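Local structure of regulator of nonsense transcripts 2 (Homo sapiens, 4CEK) at residues H113-L125 and D140-L154. The protein takes part in nonsense-mediated mRNA decay, the crystallised part being the second of its three MIF4G domains. Numbering follows the deposited sequence.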
ATOM      1  N   HIS A 113      31.289   2.696  -2.882  1.00 66.92           N
ATOM      2  CA  HIS A 113      31.139   1.238  -2.803  1.00 69.80           C
ATOM      3  C   HIS A 113      29.794   0.937  -2.214  1.00 63.80           C
ATOM      4  O   HIS A 113      29.075   0.098  -2.726  1.00 60.21           O
ATOM      5  CB  HIS A 113      32.271   0.591  -1.989  1.00 69.32           C
ATOM      6  CG  HIS A 113      32.104  -0.913  -1.744  1.00 73.50           C
ATOM      7  ND1 HIS A 113      31.790  -1.423  -0.526  1.00 73.53           N
ATOM      8  CD2 HIS A 113      32.258  -2.016  -2.600  1.00 68.10           C
ATOM      9  CE1 HIS A 113      31.734  -2.777  -0.603  1.00 69.52           C
ATOM     10  NE2 HIS A 113      32.018  -3.136  -1.869  1.00 68.04           N
ATOM     11  N   LEU A 114      29.447   1.641  -1.140  1.00 63.44           N
ATOM     12  CA  LEU A 114      28.134   1.521  -0.483  1.00 62.02           C
ATOM     13  C   LEU A 114      26.987   1.880  -1.416  1.00 56.47           C
ATOM     14  O   LEU A 114      26.009   1.165  -1.488  1.00 63.11           O
ATOM     15  CB  LEU A 114      28.073   2.416   0.752  1.00 62.42           C
ATOM     16  CG  LEU A 114      26.755   2.391   1.526  1.00 64.94           C
ATOM     17  CD1 LEU A 114      26.618   1.083   2.297  1.00 56.68           C
ATOM     18  CD2 LEU A 114      26.678   3.623   2.426  1.00 65.26           C
ATOM     19  N   LYS A 115      27.105   2.987  -2.134  1.00 61.46           N
ATOM     20  CA  LYS A 115      26.127   3.306  -3.185  1.00 63.93           C
ATOM     21  C   LYS A 115      25.965   2.101  -4.145  1.00 61.60           C
ATOM     22  O   LYS A 115      24.846   1.693  -4.477  1.00 60.44           O
ATOM     23  CB  LYS A 115      26.545   4.565  -3.966  1.00 66.08           C
ATOM     24  CG  LYS A 115      25.499   5.074  -4.950  1.00 72.65           C
ATOM     25  CD  LYS A 115      26.084   5.632  -6.244  1.00 73.90           C
ATOM     26  CE  LYS A 115      24.986   6.309  -7.058  1.00 77.72           C
ATOM     27  NZ  LYS A 115      25.359   6.652  -8.459  1.00 78.22           N
ATOM     28  N   LEU A 116      27.088   1.531  -4.576  1.00 57.94           N
ATOM     29  CA  LEU A 116      27.059   0.424  -5.527  1.00 56.78           C
ATOM     30  C   LEU A 116      26.249  -0.742  -4.975  1.00 49.83           C
ATOM     31  O   LEU A 116      25.416  -1.278  -5.687  1.00 49.67           O
ATOM     32  CB  LEU A 116      28.475  -0.026  -5.938  1.00 64.47           C
ATOM     33  CG  LEU A 116      28.597  -1.060  -7.079  1.00 69.10           C
ATOM     34  CD1 LEU A 116      27.596  -0.769  -8.193  1.00 75.28           C
ATOM     35  CD2 LEU A 116      30.013  -1.136  -7.653  1.00 66.37           C
ATOM     36  N   ILE A 117      26.441  -1.100  -3.708  1.00 47.63           N
ATOM     37  CA  ILE A 117      25.738  -2.244  -3.163  1.00 52.09           C
ATOM     38  C   ILE A 117      24.253  -1.928  -2.913  1.00 58.38           C
ATOM     39  O   ILE A 117      23.406  -2.816  -3.038  1.00 61.95           O
ATOM     40  CB  ILE A 117      26.416  -2.843  -1.912  1.00 53.05           C
ATOM     41  CG1 ILE A 117      25.952  -2.184  -0.626  1.00 52.70           C
ATOM     42  CG2 ILE A 117      27.938  -2.763  -2.004  1.00 56.51           C
ATOM     43  CD1 ILE A 117      25.497  -3.224   0.384  1.00 51.84           C
ATOM     44  N   VAL A 118      23.938  -0.672  -2.589  1.00 55.29           N
ATOM     45  CA  VAL A 118      22.552  -0.247  -2.464  1.00 57.70           C
ATOM     46  C   VAL A 118      21.796  -0.249  -3.804  1.00 56.67           C
ATOM     47  O   VAL A 118      20.638  -0.644  -3.876  1.00 52.24           O
ATOM     48  CB  VAL A 118      22.427   1.152  -1.829  1.00 57.79           C
ATOM     49  CG1 VAL A 118      20.967   1.517  -1.698  1.00 57.69           C
ATOM     50  CG2 VAL A 118      23.091   1.192  -0.460  1.00 56.92           C
ATOM     51  N   ASP A 119      22.445   0.199  -4.861  1.00 51.67           N
ATOM     52  CA  ASP A 119      21.818   0.191  -6.167  1.00 56.09           C
ATOM     53  C   ASP A 119      21.601  -1.247  -6.620  1.00 57.74           C
ATOM     54  O   ASP A 119      20.625  -1.537  -7.308  1.00 65.20           O
ATOM     55  CB  ASP A 119      22.666   0.972  -7.182  1.00 58.29           C
ATOM     56  CG  ASP A 119      22.668   2.490  -6.918  1.00 65.53           C
ATOM     57  OD1 ASP A 119      22.099   2.969  -5.889  1.00 62.78           O
ATOM     58  OD2 ASP A 119      23.255   3.214  -7.759  1.00 73.54           O
ATOM     59  N   ALA A 120      22.499  -2.147  -6.224  1.00 53.64           N
ATOM     60  CA  ALA A 120      22.313  -3.576  -6.462  1.00 52.56           C
ATOM     61  C   ALA A 120      21.091  -4.065  -5.717  1.00 53.11           C
ATOM     62  O   ALA A 120      20.268  -4.820  -6.253  1.00 52.26           O
ATOM     63  CB  ALA A 120      23.536  -4.382  -5.987  1.00 49.42           C
ATOM     64  N   PHE A 121      21.040  -3.685  -4.443  1.00 53.15           N
ATOM     65  CA  PHE A 121      19.996  -4.133  -3.521  1.00 53.73           C
ATOM     66  C   PHE A 121      18.624  -3.713  -4.027  1.00 52.95           C
ATOM     67  O   PHE A 121      17.739  -4.549  -4.158  1.00 50.78           O
ATOM     68  CB  PHE A 121      20.235  -3.543  -2.131  1.00 50.30           C
ATOM     69  CG  PHE A 121      19.175  -3.882  -1.160  1.00 49.79           C
ATOM     70  CD1 PHE A 121      19.189  -5.108  -0.500  1.00 46.32           C
ATOM     71  CD2 PHE A 121      18.131  -2.987  -0.916  1.00 48.75           C
ATOM     72  CE1 PHE A 121      18.181  -5.421   0.404  1.00 47.79           C
ATOM     73  CE2 PHE A 121      17.134  -3.298   0.001  1.00 43.48           C
ATOM     74  CZ  PHE A 121      17.150  -4.511   0.649  1.00 43.42           C
ATOM     75  N   LEU A 122      18.472  -2.425  -4.334  1.00 53.25           N
ATOM     76  CA  LEU A 122      17.200  -1.897  -4.832  1.00 57.03           C
ATOM     77  C   LEU A 122      16.801  -2.608  -6.116  1.00 60.96           C
ATOM     78  O   LEU A 122      15.656  -3.014  -6.265  1.00 63.50           O
ATOM     79  CB  LEU A 122      17.253  -0.390  -5.082  1.00 50.37           C
ATOM     80  CG  LEU A 122      17.604   0.512  -3.891  1.00 50.98           C
ATOM     81  CD1 LEU A 122      17.569   1.989  -4.314  1.00 53.10           C
ATOM     82  CD2 LEU A 122      16.719   0.269  -2.682  1.00 44.22           C
ATOM     83  N   GLN A 123      17.748  -2.803  -7.023  1.00 64.10           N
ATOM     84  CA  GLN A 123      17.436  -3.459  -8.299  1.00 67.78           C
ATOM     85  C   GLN A 123      17.040  -4.944  -8.146  1.00 62.69           C
ATOM     86  O   GLN A 123      16.514  -5.538  -9.081  1.00 61.13           O
ATOM     87  CB  GLN A 123      18.575  -3.259  -9.311  1.00 75.13           C
ATOM     88  CG  GLN A 123      18.638  -1.821  -9.844  1.00 86.03           C
ATOM     89  CD  GLN A 123      19.863  -1.513 -10.712  1.00 95.97           C
ATOM     90  OE1 GLN A 123      21.008  -1.585 -10.254  1.00 95.81           O
ATOM     91  NE2 GLN A 123      19.618  -1.137 -11.972  1.00102.21           N
ATOM     92  N   GLN A 124      17.247  -5.509  -6.958  1.00 57.52           N
ATOM     93  CA  GLN A 124      16.921  -6.919  -6.655  1.00 58.25           C
ATOM     94  C   GLN A 124      15.556  -7.086  -5.930  1.00 56.23           C
ATOM     95  O   GLN A 124      14.975  -8.176  -5.924  1.00 57.46           O
ATOM     96  CB  GLN A 124      18.093  -7.527  -5.839  1.00 56.74           C
ATOM     97  CG  GLN A 124      17.768  -8.563  -4.768  1.00 60.93           C
ATOM     98  CD  GLN A 124      17.355  -7.968  -3.396  1.00 72.51           C
ATOM     99  OE1 GLN A 124      16.979  -8.717  -2.487  1.00 81.86           O
ATOM    100  NE2 GLN A 124      17.440  -6.640  -3.236  1.00 62.02           N
ATOM    101  N   LEU A 125      15.064  -6.000  -5.323  1.00 49.41           N
ATOM    102  CA  LEU A 125      13.792  -5.993  -4.622  1.00 46.48           C
ATOM    103  C   LEU A 125      12.643  -6.632  -5.399  1.00 43.31           C
ATOM    104  O   LEU A 125      11.894  -7.426  -4.815  1.00 38.75           O
ATOM    105  CB  LEU A 125      13.401  -4.559  -4.195  1.00 48.40           C
ATOM    106  CG  LEU A 125      13.911  -4.157  -2.809  1.00 47.90           C
ATOM    107  CD1 LEU A 125      13.489  -2.735  -2.459  1.00 43.20           C
ATOM    108  CD2 LEU A 125      13.436  -5.191  -1.787  1.00 45.75           C
ATOM    109  N   ASP A 140      19.432  -7.707   5.499  1.00 48.53           N
ATOM    110  CA  ASP A 140      20.534  -7.182   4.700  1.00 50.04           C
ATOM    111  C   ASP A 140      20.588  -5.651   4.746  1.00 49.74           C
ATOM    112  O   ASP A 140      21.649  -5.057   4.941  1.00 50.40           O
ATOM    113  CB  ASP A 140      20.408  -7.698   3.251  1.00 50.19           C
ATOM    114  CG  ASP A 140      21.565  -7.297   2.367  1.00 56.44           C
ATOM    115  OD1 ASP A 140      22.620  -6.896   2.909  1.00 66.20           O
ATOM    116  OD2 ASP A 140      21.435  -7.396   1.116  1.00 58.13           O
ATOM    117  N   PHE A 141      19.443  -5.007   4.557  1.00 52.78           N
ATOM    118  CA  PHE A 141      19.388  -3.544   4.543  1.00 48.25           C
ATOM    119  C   PHE A 141      19.710  -2.981   5.929  1.00 48.80           C
ATOM    120  O   PHE A 141      20.473  -2.037   6.081  1.00 47.25           O
ATOM    121  CB  PHE A 141      17.997  -3.065   4.104  1.00 45.93           C
ATOM    122  CG  PHE A 141      17.921  -1.601   3.921  1.00 40.09           C
ATOM    123  CD1 PHE A 141      17.641  -0.791   4.990  1.00 39.20           C
ATOM    124  CD2 PHE A 141      18.230  -1.024   2.702  1.00 41.02           C
ATOM    125  CE1 PHE A 141      17.625   0.596   4.849  1.00 39.88           C
ATOM    126  CE2 PHE A 141      18.223   0.358   2.553  1.00 41.95           C
ATOM    127  CZ  PHE A 141      17.905   1.168   3.638  1.00 38.82           C
ATOM    128  N   CYS A 142      19.113  -3.585   6.938  1.00 51.79           N
ATOM    129  CA  CYS A 142      19.222  -3.108   8.305  1.00 62.57           C
ATOM    130  C   CYS A 142      20.670  -3.195   8.858  1.00 67.69           C
ATOM    131  O   CYS A 142      21.040  -2.459   9.768  1.00 67.23           O
ATOM    132  CB  CYS A 142      18.252  -3.909   9.179  1.00 62.52           C
ATOM    133  SG  CYS A 142      17.706  -3.065  10.660  1.00 82.16           S
ATOM    134  N   MET A 143      21.481  -4.075   8.280  1.00 69.28           N
ATOM    135  CA  MET A 143      22.805  -4.377   8.798  1.00 68.95           C
ATOM    136  C   MET A 143      23.964  -3.825   7.988  1.00 72.04           C
ATOM    137  O   MET A 143      25.043  -3.652   8.543  1.00 72.91           O
ATOM    138  CB  MET A 143      22.982  -5.885   8.886  1.00 76.43           C
ATOM    139  CG  MET A 143      22.287  -6.500  10.084  1.00 79.60           C
ATOM    140  SD  MET A 143      23.400  -7.621  10.924  1.00 94.70           S
ATOM    141  CE  MET A 143      24.807  -6.561  11.309  1.00 82.34           C
ATOM    142  N   ASN A 144      23.770  -3.578   6.691  1.00 66.52           N
ATOM    143  CA  ASN A 144      24.867  -3.128   5.828  1.00 59.24           C
ATOM    144  C   ASN A 144      24.646  -1.800   5.121  1.00 61.24           C
ATOM    145  O   ASN A 144      25.578  -1.269   4.487  1.00 63.82           O
ATOM    146  CB  ASN A 144      25.155  -4.206   4.783  1.00 59.49           C
ATOM    147  CG  ASN A 144      25.153  -5.596   5.383  1.00 57.97           C
ATOM    148  OD1 ASN A 144      25.615  -5.792   6.501  1.00 65.67           O
ATOM    149  ND2 ASN A 144      24.612  -6.557   4.661  1.00 56.48           N
ATOM    150  N   MET A 145      23.433  -1.252   5.207  1.00 57.59           N
ATOM    151  CA  MET A 145      23.048  -0.157   4.295  1.00 55.37           C
ATOM    152  C   MET A 145      22.286   0.978   4.938  1.00 48.28           C
ATOM    153  O   MET A 145      22.018   1.964   4.277  1.00 48.13           O
ATOM    154  CB  MET A 145      22.190  -0.685   3.141  1.00 57.46           C
ATOM    155  CG  MET A 145      22.665  -1.996   2.557  1.00 61.10           C
ATOM    156  SD  MET A 145      21.548  -2.614   1.304  1.00 57.06           S
ATOM    157  CE  MET A 145      21.735  -1.314   0.119  1.00 58.82           C
ATOM    158  N   ASN A 146      21.938   0.846   6.204  1.00 45.76           N
ATOM    159  CA  ASN A 146      21.154   1.860   6.867  1.00 46.31           C
ATOM    160  C   ASN A 146      21.879   3.223   6.945  1.00 53.40           C
ATOM    161  O   ASN A 146      22.967   3.358   7.487  1.00 55.95           O
ATOM    162  CB  ASN A 146      20.744   1.380   8.249  1.00 46.38           C
ATOM    163  CG  ASN A 146      19.643   2.216   8.827  1.00 51.77           C
ATOM    164  OD1 ASN A 146      19.090   3.065   8.130  1.00 53.17           O
ATOM    165  ND2 ASN A 146      19.306   1.986  10.093  1.00 49.67           N
ATOM    166  N   THR A 147      21.234   4.238   6.399  1.00 61.06           N
ATOM    167  CA  THR A 147      21.848   5.527   6.138  1.00 54.05           C
ATOM    168  C   THR A 147      20.696   6.402   5.678  1.00 54.31           C
ATOM    169  O   THR A 147      19.949   6.009   4.774  1.00 49.71           O
ATOM    170  CB  THR A 147      22.877   5.403   5.015  1.00 54.70           C
ATOM    171  OG1 THR A 147      24.099   4.860   5.542  1.00 54.31           O
ATOM    172  CG2 THR A 147      23.119   6.735   4.347  1.00 57.20           C
ATOM    173  N   LYS A 148      20.522   7.542   6.338  1.00 50.24           N
ATOM    174  CA  LYS A 148      19.526   8.529   5.970  1.00 54.30           C
ATOM    175  C   LYS A 148      19.337   8.598   4.448  1.00 50.10           C
ATOM    176  O   LYS A 148      18.228   8.394   3.952  1.00 45.35           O
ATOM    177  CB  LYS A 148      19.901   9.912   6.520  1.00 59.05           C
ATOM    178  CG  LYS A 148      18.694  10.798   6.814  1.00 67.14           C
ATOM    179  CD  LYS A 148      19.023  12.283   6.688  1.00 72.94           C
ATOM    180  CE  LYS A 148      17.763  13.142   6.747  1.00 76.25           C
ATOM    181  NZ  LYS A 148      18.004  14.485   7.355  1.00 78.86           N
ATOM    182  N   ALA A 149      20.420   8.837   3.721  1.00 45.52           N
ATOM    183  CA  ALA A 149      20.378   8.888   2.261  1.00 49.74           C
ATOM    184  C   ALA A 149      19.831   7.596   1.633  1.00 50.23           C
ATOM    185  O   ALA A 149      19.191   7.617   0.576  1.00 46.41           O
ATOM    186  CB  ALA A 149      21.761   9.180   1.700  1.00 47.06           C
ATOM    187  N   ASN A 150      20.141   6.479   2.273  1.00 49.73           N
ATOM    188  CA  ASN A 150      19.754   5.169   1.781  1.00 51.70           C
ATOM    189  C   ASN A 150      18.301   4.836   2.124  1.00 53.37           C
ATOM    190  O   ASN A 150      17.650   4.103   1.387  1.00 50.94           O
ATOM    191  CB  ASN A 150      20.700   4.072   2.322  1.00 49.10           C
ATOM    192  CG  ASN A 150      22.017   3.984   1.542  1.00 47.19           C
ATOM    193  OD1 ASN A 150      22.217   4.696   0.550  1.00 46.60           O
ATOM    194  ND2 ASN A 150      22.908   3.074   1.967  1.00 44.73           N
ATOM    195  N   ARG A 151      17.809   5.356   3.246  1.00 51.80           N
ATOM    196  CA  ARG A 151      16.428   5.152   3.612  1.00 48.81           C
ATOM    197  C   ARG A 151      15.533   5.924   2.616  1.00 51.37           C
ATOM    198  O   ARG A 151      14.430   5.473   2.287  1.00 52.78           O
ATOM    199  CB  ARG A 151      16.179   5.539   5.072  1.00 43.82           C
ATOM    200  CG  ARG A 151      16.894   4.613   6.037  1.00 45.64           C
ATOM    201  CD  ARG A 151      16.383   4.699   7.478  1.00 45.89           C
ATOM    202  NE  ARG A 151      16.634   6.023   8.057  1.00 52.65           N
ATOM    203  CZ  ARG A 151      17.837   6.502   8.410  1.00 54.03           C
ATOM    204  NH1 ARG A 151      18.957   5.779   8.262  1.00 53.58           N
ATOM    205  NH2 ARG A 151      17.925   7.734   8.897  1.00 54.26           N
ATOM    206  N   LYS A 152      16.018   7.055   2.116  1.00 47.04           N
ATOM    207  CA  LYS A 152      15.253   7.854   1.178  1.00 50.99           C
ATOM    208  C   LYS A 152      15.198   7.162  -0.170  1.00 48.12           C
ATOM    209  O   LYS A 152      14.196   7.235  -0.876  1.00 47.96           O
ATOM    210  CB  LYS A 152      15.869   9.244   0.972  1.00 59.48           C
ATOM    211  CG  LYS A 152      15.371  10.327   1.909  1.00 68.85           C
ATOM    212  CD  LYS A 152      15.884  11.710   1.465  1.00 78.65           C
ATOM    213  CE  LYS A 152      17.348  11.961   1.864  1.00 82.55           C
ATOM    214  NZ  LYS A 152      18.135  12.658   0.804  1.00 75.80           N
ATOM    215  N   LYS A 153      16.302   6.554  -0.561  1.00 44.94           N
ATOM    216  CA  LYS A 153      16.328   5.795  -1.797  1.00 43.02           C
ATOM    217  C   LYS A 153      15.426   4.567  -1.694  1.00 36.38           C
ATOM    218  O   LYS A 153      14.763   4.243  -2.655  1.00 37.34           O
ATOM    219  CB  LYS A 153      17.758   5.398  -2.166  1.00 48.38           C
ATOM    220  CG  LYS A 153      18.424   6.354  -3.149  1.00 56.38           C
ATOM    221  CD  LYS A 153      19.951   6.210  -3.201  1.00 63.13           C
ATOM    222  CE  LYS A 153      20.475   5.964  -4.627  1.00 72.59           C
ATOM    223  NZ  LYS A 153      20.273   7.073  -5.621  1.00 77.95           N
ATOM    224  N   LEU A 154      15.407   3.888  -0.554  1.00 30.75           N
ATOM    225  CA  LEU A 154      14.544   2.722  -0.381  1.00 35.25           C
ATOM    226  C   LEU A 154      13.083   3.138  -0.579  1.00 37.81           C
ATOM    227  O   LEU A 154      12.409   2.634  -1.458  1.00 40.59           O
ATOM    228  CB  LEU A 154      14.694   2.107   1.008  1.00 34.82           C
ATOM    229  CG  LEU A 154      13.767   0.923   1.303  1.00 35.43           C
ATOM    230  CD1 LEU A 154      13.782  -0.110   0.176  1.00 29.52           C
ATOM    231  CD2 LEU A 154      14.016   0.293   2.672  1.00 31.50           C
TER
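M145 meets F121 in a Met-aromatic contact, with SD lying over a face of the ring, 4.0 Å from its centroid and 27° off the normal. The chain of M145 is extended at chi2 and bends at chi3; the placement of its terminal methyl against V118 is doubtful. Two further groups of the 140-154 segment approach the same ring obliquely. OD2 of D140 comes within 3.6 Å of F121 CD1, the carboxylate plane steeply inclined to the ring, while F141 CD2 lies 3.7 Å from F121 CE2. F121 reaches all three with CG anti to the backbone N (chi1 176°). Replacing F121 by alanine is likely to leave the M145 sulfur without its aromatic partner and to open a gap beside F141.

I117 CD1 rests on M145 CG, and L114 lays CD1 against N144 O at 3.4 Å. Toward the other end L122 packs on K153 and L154, and L125 CD1 touches L154 CD1 at 3.7 Å; L125 also meets helix 169-179. D119 OD1 lies 3.6 Å from K153 CE, but NZ is 4.5 Å from it, beyond a salt bridge.

N150, buried, also faces V118 and L114. Behind this first shell its ND2 donates to M145 O (2.7 Å) in a nearly straight bond, in the carbonyl plane and on a lone pair, which ties the turn after helix 131-144 to helix 148-159. F141 is held between M145 CB on one face and L154 CD2 over the centre of the other.

Helix segment 113-124 thus runs antiparallel to 140-144 (171°) and nearly parallel to 148-154, a worked example of consecutive helices 110-124 and 131-144 pairing antiparallel, with 148-159 following, consistent with the all-helical, HEAT-like MIF4G fold.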